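Local atomic coordinates of putative lipase/esterase (Lactobacillus plantarum WCFS1, PDB entry 3BXP), a protein that probably hydrolyses carboxylic ester bonds as a serine carboxylesterase or lipase of the alpha/beta-hydrolase fold. Residues B[10-15]-B[86-91]; B[32-37]-B[103-108]; B[157-162]-B[182-187]. All coordinates share one frame; numbering follows the deposited sequence.

How the contacts relate
From the N terminus, the hairpin loop 10-15 between strands 2-9 and 16-23 is the first segment met, and contact 1 closes a long loop by setting it against helix 85-99. Contact 2 starts inside that loop, at the entry to strand 35-41, and ends beyond it at 103-108, so contacts 1 and 2 cross. Contact 3 follows both in series and closes a short loop round helix 168-174, between strands 150-154 and 194-199. Its centre lies about 32 Å from that of contact 2, on the opposite side of the chain's centre. Together they tie the N-terminal hairpin to helix 85-99, strand 35-41 to strand 106-107, and the two ends of the excursion holding helix 168-174.

Contact 1: residues B[10-15]-B[86-91]; sequences NTAAHP and ALQQLG
This is a loop-to-helix contact in which the tight turn joining strands 2-9 and 16-23 leans on the first turns of helix 85-99, fastened by one side-chain-to-backbone hydrogen bond. The nearest alpha carbons, Thr11 CA and Gln89 CA, are 6.3 Å apart. Gln89 NE2 donates to His14 O at 2.9 Å with an N-H...O angle of 160°; the acceptor lies close to the amide plane of Gln89, whereas the donor stands above the carbonyl plane of His14. The glutamine chain is extended beyond CG, which carries its amide out to the loop, and its OE1 accepts from Gln74 N, so both ends of the amide are held and its rotation is fixed. An alanine in place of Gln89 would probably leave His14 O and Gln74 N without these partners and open a gap beside Thr11 CG2, which packs 4.1 Å from Gln89 CG. That same Thr11 methyl also lies 3.7 Å from Gln88 O, while Thr11 OG1 bonds to Tyr144 OH. Ala12 CB sits 3.3 Å from Gln88 OE1, a buried oxygen with no hydrogen-bond partner in the model; the other amide atom, Gln88 NE2, bonds to Tyr139 O. Within the loop, a type I' turn runs from Thr11 to His14, closed by His14 N to Thr11 O at 2.8 Å, and His14 ND1 donates to Ala12 O at 2.9 Å, nearly in the imidazole plane. Trp85 stacks on the His14 ring, and Phe16 of strand 16-23 touches both Thr11 and Gln89. Behind the contact, Ala86 and Leu90 turn to Val122 of helix 118-129, so helix 85-99 lies between that helix and the hairpin loop.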
loop_
_atom_site.group_PDB
_atom_site.type_symbol
_atom_site.label_atom_id
_atom_site.label_comp_id
_atom_site.label_asym_id
_atom_site.label_seq_id
_atom_site.Cartn_x
_atom_site.Cartn_y
_atom_site.Cartn_z
ATOM N N ASN B 10 21.876 -29.665 0.012
ATOM C CA ASN B 10 21.243 -30.587 -0.938
ATOM C C ASN B 10 19.993 -31.164 -0.335
ATOM O O ASN B 10 19.964 -31.569 0.845
ATOM C CB ASN B 10 22.208 -31.694 -1.347
ATOM C CG ASN B 10 21.699 -32.535 -2.541
ATOM O OD1 ASN B 10 20.648 -32.267 -3.115
ATOM N ND2 ASN B 10 22.489 -33.531 -2.941
ATOM N N THR B 11 18.944 -31.148 -1.133
ATOM C CA THR B 11 17.708 -31.797 -0.786
ATOM C C THR B 11 17.052 -32.165 -2.100
ATOM O O THR B 11 17.224 -31.469 -3.107
ATOM C CB THR B 11 16.776 -30.875 0.080
ATOM O OG1 THR B 11 15.791 -31.661 0.746
ATOM C CG2 THR B 11 16.075 -29.774 -0.766
ATOM N N ALA B 12 16.295 -33.248 -2.090
ATOM C CA ALA B 12 15.517 -33.656 -3.269
ATOM C C ALA B 12 16.411 -33.793 -4.499
ATOM O O ALA B 12 15.933 -33.702 -5.627
ATOM C CB ALA B 12 14.379 -32.674 -3.526
ATOM N N ALA B 13 17.696 -34.051 -4.259
ATOM C CA ALA B 13 18.678 -34.279 -5.319
ATOM C C ALA B 13 18.827 -33.042 -6.171
ATOM O O ALA B 13 19.202 -33.115 -7.335
ATOM C CB ALA B 13 18.296 -35.502 -6.214
ATOM N N HIS B 14 18.544 -31.889 -5.589
ATOM C CA HIS B 14 18.749 -30.602 -6.293
ATOM C C HIS B 14 19.551 -29.702 -5.379
ATOM O O HIS B 14 18.987 -28.948 -4.566
ATOM C CB HIS B 14 17.414 -29.938 -6.622
ATOM C CG HIS B 14 16.711 -30.559 -7.801
ATOM N ND1 HIS B 14 16.094 -31.778 -7.732
ATOM C CD2 HIS B 14 16.530 -30.106 -9.060
ATOM C CE1 HIS B 14 15.603 -32.091 -8.922
ATOM N NE2 HIS B 14 15.822 -31.071 -9.743
ATOM N N PRO B 15 20.886 -29.780 -5.480
ATOM C CA PRO B 15 21.772 -28.970 -4.641
ATOM C C PRO B 15 21.594 -27.505 -4.889
ATOM O O PRO B 15 21.145 -27.117 -5.971
ATOM C CB PRO B 15 23.163 -29.390 -5.106
ATOM C CG PRO B 15 22.970 -30.741 -5.642
ATOM C CD PRO B 15 21.648 -30.737 -6.308
ATOM N N ALA B 86 12.354 -25.512 -5.581
ATOM C CA ALA B 86 12.646 -24.309 -4.795
ATOM C C ALA B 86 11.958 -24.327 -3.427
ATOM O O ALA B 86 12.528 -23.829 -2.474
ATOM C CB ALA B 86 12.283 -23.015 -5.569
ATOM N N LEU B 87 10.741 -24.840 -3.365
ATOM C CA LEU B 87 9.956 -24.945 -2.115
ATOM C C LEU B 87 10.645 -25.887 -1.096
ATOM O O LEU B 87 10.796 -25.554 0.082
ATOM C CB LEU B 87 8.528 -25.434 -2.398
ATOM C CG LEU B 87 7.643 -24.566 -3.255
ATOM C CD1 LEU B 87 6.360 -25.320 -3.579
ATOM C CD2 LEU B 87 7.342 -23.231 -2.572
ATOM N N GLN B 88 11.133 -27.018 -1.601
ATOM C CA GLN B 88 11.873 -28.025 -0.800
ATOM C C GLN B 88 13.186 -27.431 -0.287
ATOM O O GLN B 88 13.534 -27.576 0.885
ATOM C CB GLN B 88 12.056 -29.319 -1.616
ATOM C CG GLN B 88 10.709 -29.973 -1.920
ATOM C CD GLN B 88 10.656 -31.012 -3.044
ATOM O OE1 GLN B 88 11.517 -31.112 -3.903
ATOM N NE2 GLN B 88 9.560 -31.748 -3.065
ATOM N N GLN B 89 13.871 -26.676 -1.149
ATOM C CA GLN B 89 15.138 -26.014 -0.770
ATOM C C GLN B 89 14.945 -24.935 0.289
ATOM O O GLN B 89 15.754 -24.787 1.184
ATOM C CB GLN B 89 15.787 -25.399 -2.000
ATOM C CG GLN B 89 16.226 -26.394 -3.053
ATOM C CD GLN B 89 16.623 -25.757 -4.392
ATOM O OE1 GLN B 89 16.174 -24.653 -4.777
ATOM N NE2 GLN B 89 17.474 -26.484 -5.130
ATOM N N LEU B 90 13.858 -24.196 0.177
ATOM C CA LEU B 90 13.553 -23.165 1.157
ATOM C C LEU B 90 13.217 -23.890 2.489
ATOM O O LEU B 90 13.686 -23.506 3.541
ATOM C CB LEU B 90 12.415 -22.296 0.679
ATOM C CG LEU B 90 11.899 -21.173 1.581
ATOM C CD1 LEU B 90 13.035 -20.387 2.295
ATOM C CD2 LEU B 90 10.986 -20.232 0.777
ATOM N N GLY B 91 12.428 -24.954 2.412
ATOM C CA GLY B 91 12.201 -25.782 3.591
ATOM C C GLY B 91 13.475 -26.366 4.212
ATOM O O GLY B 91 13.616 -26.417 5.456
#

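Contact 2: residues B[32-37]-B[103-108]; sequences AVDYPI and AHHVDC. With PGR (R-1,2-propanediol), chain L.
The entry of strand 35-41 into the central sheet is paired here, over a single parallel bridge, with the short strand 106-107 that follows helix 101-104. Tyr35 bridges Val106: Tyr35 N donates to His105 O at 3.1 Å, and Asp107 N to Tyr35 O at 2.8 Å with an almost straight N-H...O angle of 177°. His105, with positive phi just past the helix, is where the chain turns into the strand. Ala32 CB sits over one face of the His105 ring, a CH-pi contact 3.5 Å from the centroid and 23° off the normal. Asp34 crosses the histidine at about a right angle, bringing OD1 within 3.2 Å of His105 CB; water 1, in the ring plane, joins Asp34 OD1 to His105 ND1. Water 2 donates to both Asp34 O and Asp107 OD2, whose salt-bridge partner is Arg110. A propanediol, probably from the crystallisation liquor, lies with its O1 2.7 Å from Asp34 OD2 and 2.6 Å from Val106 O. On the inner side, Val106 CG1, anti to the backbone N (chi1 -175°), meets Ile37 CG2 at 3.5 Å, tight for two carbons, and Ile97 of helix 85-99 touches both residues. Strand 35-41 goes on to pair with strand 110-116, its parallel neighbour, through Ile37 and Arg110. Helix 85-99 carries the chain from strand 67-72 across to strand 110-116, a beta-alpha-beta crossover that sets 110-116 beside 35-41, as in the alpha/beta-hydrolase fold.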
loop_
_atom_site.group_PDB
_atom_site.type_symbol
_atom_site.label_atom_id
_atom_site.label_comp_id
_atom_site.label_asym_id
_atom_site.label_seq_id
_atom_site.Cartn_x
_atom_site.Cartn_y
_atom_site.Cartn_z
ATOM N N ALA B 32 23.783 -15.653 25.618
ATOM C CA ALA B 32 23.503 -15.291 24.243
ATOM C C ALA B 32 22.155 -14.594 24.124
ATOM O O ALA B 32 21.220 -14.865 24.895
ATOM C CB ALA B 32 23.545 -16.505 23.333
ATOM N N VAL B 33 22.112 -13.639 23.220
ATOM C CA VAL B 33 20.840 -13.046 22.780
ATOM C C VAL B 33 20.542 -13.625 21.420
ATOM O O VAL B 33 21.345 -13.532 20.493
ATOM C CB VAL B 33 20.878 -11.535 22.715
ATOM C CG1 VAL B 33 19.600 -11.015 22.076
ATOM C CG2 VAL B 33 21.115 -10.966 24.088
ATOM N N ASP B 34 19.441 -14.357 21.331
ATOM C CA ASP B 34 19.080 -15.020 20.099
ATOM C C ASP B 34 18.424 -14.018 19.176
ATOM O O ASP B 34 17.437 -13.374 19.549
ATOM C CB ASP B 34 18.182 -16.251 20.348
ATOM C CG ASP B 34 18.919 -17.374 21.025
ATOM O OD1 ASP B 34 20.136 -17.577 20.807
ATOM O OD2 ASP B 34 18.251 -18.090 21.773
ATOM N N TYR B 35 19.045 -13.806 18.031
ATOM C CA TYR B 35 18.588 -12.806 17.056
ATOM C C TYR B 35 17.610 -13.426 16.088
ATOM O O TYR B 35 17.745 -14.604 15.696
ATOM C CB TYR B 35 19.737 -12.234 16.200
ATOM C CG TYR B 35 20.839 -11.539 16.947
ATOM C CD1 TYR B 35 20.585 -10.487 17.795
ATOM C CD2 TYR B 35 22.149 -11.931 16.748
ATOM C CE1 TYR B 35 21.649 -9.862 18.481
ATOM C CE2 TYR B 35 23.189 -11.313 17.384
ATOM C CZ TYR B 35 22.954 -10.296 18.237
ATOM O OH TYR B 35 24.075 -9.714 18.832
ATOM N N PRO B 36 16.596 -12.643 15.671
ATOM C CA PRO B 36 15.813 -13.042 14.518
ATOM C C PRO B 36 16.675 -13.232 13.286
ATOM O O PRO B 36 17.827 -12.820 13.223
ATOM C CB PRO B 36 14.844 -11.832 14.268
ATOM C CG PRO B 36 14.942 -10.967 15.464
ATOM C CD PRO B 36 16.335 -11.246 16.056
ATOM N N ILE B 37 16.115 -13.874 12.271
ATOM C CA ILE B 37 16.888 -14.162 11.056
ATOM C C ILE B 37 15.996 -13.996 9.829
ATOM O O ILE B 37 14.825 -14.434 9.802
ATOM C CB ILE B 37 17.494 -15.634 11.121
ATOM C CG1 ILE B 37 18.309 -16.027 9.866
ATOM C CG2 ILE B 37 16.400 -16.710 11.288
ATOM C CD1 ILE B 37 19.421 -16.988 10.154
ATOM N N ALA B 103 24.530 -22.783 17.781
ATOM C CA ALA B 103 25.891 -22.397 17.352
ATOM C C ALA B 103 25.997 -20.915 17.066
ATOM O O ALA B 103 27.035 -20.304 17.338
ATOM C CB ALA B 103 26.322 -23.192 16.083
ATOM N N HIS B 104 24.947 -20.325 16.506
ATOM C CA HIS B 104 25.021 -18.891 16.116
ATOM C C HIS B 104 23.962 -18.017 16.738
ATOM O O HIS B 104 23.856 -16.848 16.402
ATOM C CB HIS B 104 24.978 -18.741 14.607
ATOM C CG HIS B 104 26.150 -19.360 13.952
ATOM N ND1 HIS B 104 27.415 -18.828 14.107
ATOM C CD2 HIS B 104 26.293 -20.507 13.247
ATOM C CE1 HIS B 104 28.284 -19.610 13.490
ATOM N NE2 HIS B 104 27.632 -20.635 12.967
ATOM N N HIS B 105 23.157 -18.631 17.604
ATOM C CA HIS B 105 22.191 -17.925 18.476
ATOM C C HIS B 105 21.101 -17.308 17.647
ATOM O O HIS B 105 21.040 -16.127 17.448
ATOM C CB HIS B 105 22.933 -16.891 19.307
ATOM C CG HIS B 105 24.178 -17.428 19.946
ATOM N ND1 HIS B 105 24.181 -18.500 20.815
ATOM C CD2 HIS B 105 25.471 -17.044 19.814
ATOM C CE1 HIS B 105 25.425 -18.741 21.202
ATOM N NE2 HIS B 105 26.226 -17.866 20.608
ATOM N N VAL B 106 20.259 -18.180 17.105
ATOM C CA VAL B 106 19.193 -17.799 16.223
ATOM C C VAL B 106 17.840 -18.010 16.909
ATOM O O VAL B 106 17.577 -19.074 17.473
ATOM C CB VAL B 106 19.178 -18.671 14.968
ATOM C CG1 VAL B 106 18.085 -18.151 13.969
ATOM C CG2 VAL B 106 20.601 -18.794 14.322
ATOM N N ASP B 107 16.995 -16.982 16.895
ATOM C CA ASP B 107 15.652 -17.124 17.473
ATOM C C ASP B 107 14.781 -17.750 16.399
ATOM O O ASP B 107 14.368 -17.091 15.434
ATOM C CB ASP B 107 15.055 -15.773 17.890
ATOM C CG ASP B 107 13.717 -15.885 18.594
ATOM O OD1 ASP B 107 13.048 -16.963 18.579
ATOM O OD2 ASP B 107 13.344 -14.842 19.219
ATOM N N CYS B 108 14.517 -19.029 16.558
ATOM C CA CYS B 108 13.731 -19.741 15.552
ATOM C C CYS B 108 12.239 -19.520 15.631
ATOM O O CYS B 108 11.488 -20.067 14.822
ATOM C CB CYS B 108 14.022 -21.247 15.615
ATOM S SG CYS B 108 15.736 -21.576 15.104
HETATM C C1 PGR L . 17.333 -21.196 19.841
HETATM C C2 PGR L . 18.191 -22.089 20.713
HETATM C C3 PGR L . 18.220 -21.525 22.129
HETATM O O1 PGR L . 18.055 -19.989 19.869
HETATM O O2 PGR L . 17.628 -23.389 20.590
HETATM O O HOH W 1 21.787 -19.683 21.509
HETATM O O HOH W 2 14.945 -12.615 18.943
#

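Contact 3: residues B[157-162]-B[182-187]; sequences VIDLTA and AAQRLV
A single backbone bridge joins Asp159 to Ala182, their alpha carbons 4.2 Å apart, and Ala183 N donates to Ile158 O at 2.9 Å. This bond ties the start of the 3-10 segment 183-186 to the loop after strand 150-154. Side chains add a second link: Gln184 NE2 donates to Asp159 OD2 at 3.0 Å, nearly straight at 170°. The acceptor lies close to the amide plane, but the nitrogen approaches from above the carboxylate plane, the two planes being 43° apart. In Gln184 a bend at chi2 (-79°) turns CD back toward the loop; OE1 lies 3.4 Å from Ile158 CG2. Ala182 CB lies over the same face of the carboxylate as the amide nitrogen, 3.8 Å from Asp159 CG. The other oxygen, OD1, is taken up within the loop itself: Thr161 N at 2.9 Å makes an Asx turn, and Thr161 OG1 donates at 2.6 Å, both from the opposite face, so that the two engaged oxygens fix the rotation of the group. OD2 also forms a salt bridge with Lys212 of helix 208-219 and accepts a hydrogen bond from water 3, which has a weak link to Arg185 NE; the lysine would be expected to favour the charged form of the aspartate. Asn209 OD1 accepts from the backbone N of both Ile158 and Asp159, while Ile158 and Ala183 pack on Ala124 of helix 118-129. Val157 is bonded through its backbone to Ser117, the central residue of a GxSxG sequence consistent with a nucleophile elbow. The contact closes the base of the excursion containing helix 168-174, consistent with the insertion that alpha/beta-hydrolases often carry between the corresponding strands.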
loop_
_atom_site.group_PDB
_atom_site.type_symbol
_atom_site.label_atom_id
_atom_site.label_comp_id
_atom_site.label_asym_id
_atom_site.label_seq_id
_atom_site.Cartn_x
_atom_site.Cartn_y
_atom_site.Cartn_z
ATOM N N VAL B 157 7.034 -11.315 -8.028
ATOM C CA VAL B 157 6.239 -12.097 -8.978
ATOM C C VAL B 157 5.291 -12.956 -8.166
ATOM O O VAL B 157 5.711 -13.640 -7.211
ATOM C CB VAL B 157 7.115 -12.942 -9.902
ATOM C CG1 VAL B 157 6.266 -13.895 -10.767
ATOM C CG2 VAL B 157 8.075 -12.052 -10.762
ATOM N N ILE B 158 4.007 -12.961 -8.528
ATOM C CA ILE B 158 3.002 -13.635 -7.736
ATOM C C ILE B 158 2.198 -14.597 -8.592
ATOM O O ILE B 158 1.850 -15.713 -8.153
ATOM C CB ILE B 158 2.027 -12.605 -7.105
ATOM C CG1 ILE B 158 2.772 -11.790 -6.017
ATOM C CG2 ILE B 158 0.732 -13.244 -6.573
ATOM C CD1 ILE B 158 3.331 -12.666 -4.772
ATOM N N ASP B 159 1.853 -14.144 -9.787
ATOM C CA ASP B 159 0.990 -14.941 -10.705
ATOM C C ASP B 159 1.642 -15.039 -12.068
ATOM O O ASP B 159 1.838 -14.021 -12.774
ATOM C CB ASP B 159 -0.413 -14.344 -10.711
ATOM C CG ASP B 159 -1.403 -15.102 -11.586
ATOM O OD1 ASP B 159 -1.006 -15.914 -12.445
ATOM O OD2 ASP B 159 -2.629 -14.816 -11.431
ATOM N N LEU B 160 2.049 -16.267 -12.410
ATOM C CA LEU B 160 2.828 -16.535 -13.615
ATOM C C LEU B 160 2.015 -16.401 -14.889
ATOM O O LEU B 160 2.546 -16.595 -15.978
ATOM C CB LEU B 160 3.512 -17.927 -13.554
ATOM C CG LEU B 160 4.478 -18.144 -12.391
ATOM C CD1 LEU B 160 5.136 -19.534 -12.503
ATOM C CD2 LEU B 160 5.540 -17.063 -12.359
ATOM N N THR B 161 0.738 -16.038 -14.732
ATOM C CA THR B 161 -0.125 -15.734 -15.860
ATOM C C THR B 161 -0.366 -14.236 -16.011
ATOM O O THR B 161 -1.019 -13.811 -16.943
ATOM C CB THR B 161 -1.497 -16.406 -15.756
ATOM O OG1 THR B 161 -2.275 -15.763 -14.730
ATOM C CG2 THR B 161 -1.391 -17.947 -15.491
ATOM N N ALA B 162 0.188 -13.436 -15.114
ATOM C CA ALA B 162 -0.147 -12.005 -15.023
ATOM C C ALA B 162 0.801 -11.050 -15.800
ATOM O O ALA B 162 0.800 -9.829 -15.583
ATOM C CB ALA B 162 -0.255 -11.583 -13.542
ATOM N N ALA B 182 -0.209 -19.361 -9.459
ATOM C CA ALA B 182 -0.821 -18.187 -8.837
ATOM C C ALA B 182 -0.783 -18.292 -7.332
ATOM O O ALA B 182 -1.641 -18.925 -6.701
ATOM C CB ALA B 182 -2.250 -18.010 -9.338
ATOM N N ALA B 183 0.231 -17.665 -6.733
ATOM C CA ALA B 183 0.464 -17.760 -5.312
ATOM C C ALA B 183 -0.685 -17.199 -4.480
ATOM O O ALA B 183 -0.921 -17.605 -3.380
ATOM C CB ALA B 183 1.772 -17.058 -4.915
ATOM N N GLN B 184 -1.403 -16.224 -5.001
ATOM C CA GLN B 184 -2.490 -15.640 -4.228
ATOM C C GLN B 184 -3.612 -16.672 -4.023
ATOM O O GLN B 184 -4.414 -16.585 -3.087
ATOM C CB GLN B 184 -3.005 -14.383 -4.916
ATOM C CG GLN B 184 -3.864 -14.541 -6.161
ATOM C CD GLN B 184 -3.114 -14.828 -7.473
ATOM O OE1 GLN B 184 -1.923 -15.186 -7.451
ATOM N NE2 GLN B 184 -3.796 -14.641 -8.621
ATOM N N ARG B 185 -3.687 -17.629 -4.938
ATOM C CA ARG B 185 -4.723 -18.645 -4.872
ATOM C C ARG B 185 -4.462 -19.675 -3.770
ATOM O O ARG B 185 -5.344 -20.498 -3.443
ATOM C CB ARG B 185 -4.932 -19.352 -6.201
ATOM C CG ARG B 185 -5.493 -18.459 -7.289
ATOM C CD ARG B 185 -5.739 -19.283 -8.556
ATOM N NE ARG B 185 -6.299 -18.489 -9.647
ATOM C CZ ARG B 185 -7.535 -18.015 -9.641
ATOM N NH1 ARG B 185 -8.306 -18.242 -8.585
ATOM N NH2 ARG B 185 -7.995 -17.307 -10.666
ATOM N N LEU B 186 -3.283 -19.619 -3.176
ATOM C CA LEU B 186 -2.893 -20.549 -2.115
ATOM C C LEU B 186 -2.971 -19.901 -0.726
ATOM O O LEU B 186 -2.609 -20.512 0.293
ATOM C CB LEU B 186 -1.478 -21.087 -2.358
ATOM C CG LEU B 186 -1.211 -21.739 -3.734
ATOM C CD1 LEU B 186 0.231 -22.213 -3.916
ATOM C CD2 LEU B 186 -2.142 -22.881 -3.958
ATOM N N VAL B 187 -3.431 -18.649 -0.696
ATOM C CA VAL B 187 -3.598 -17.916 0.562
ATOM C C VAL B 187 -4.790 -18.524 1.335
ATOM O O VAL B 187 -5.822 -18.853 0.743
ATOM C CB VAL B 187 -3.820 -16.398 0.345
ATOM C CG1 VAL B 187 -4.205 -15.689 1.661
ATOM C CG2 VAL B 187 -2.554 -15.760 -0.333
HETATM O O HOH W 3 -4.486 -17.003 -12.232
#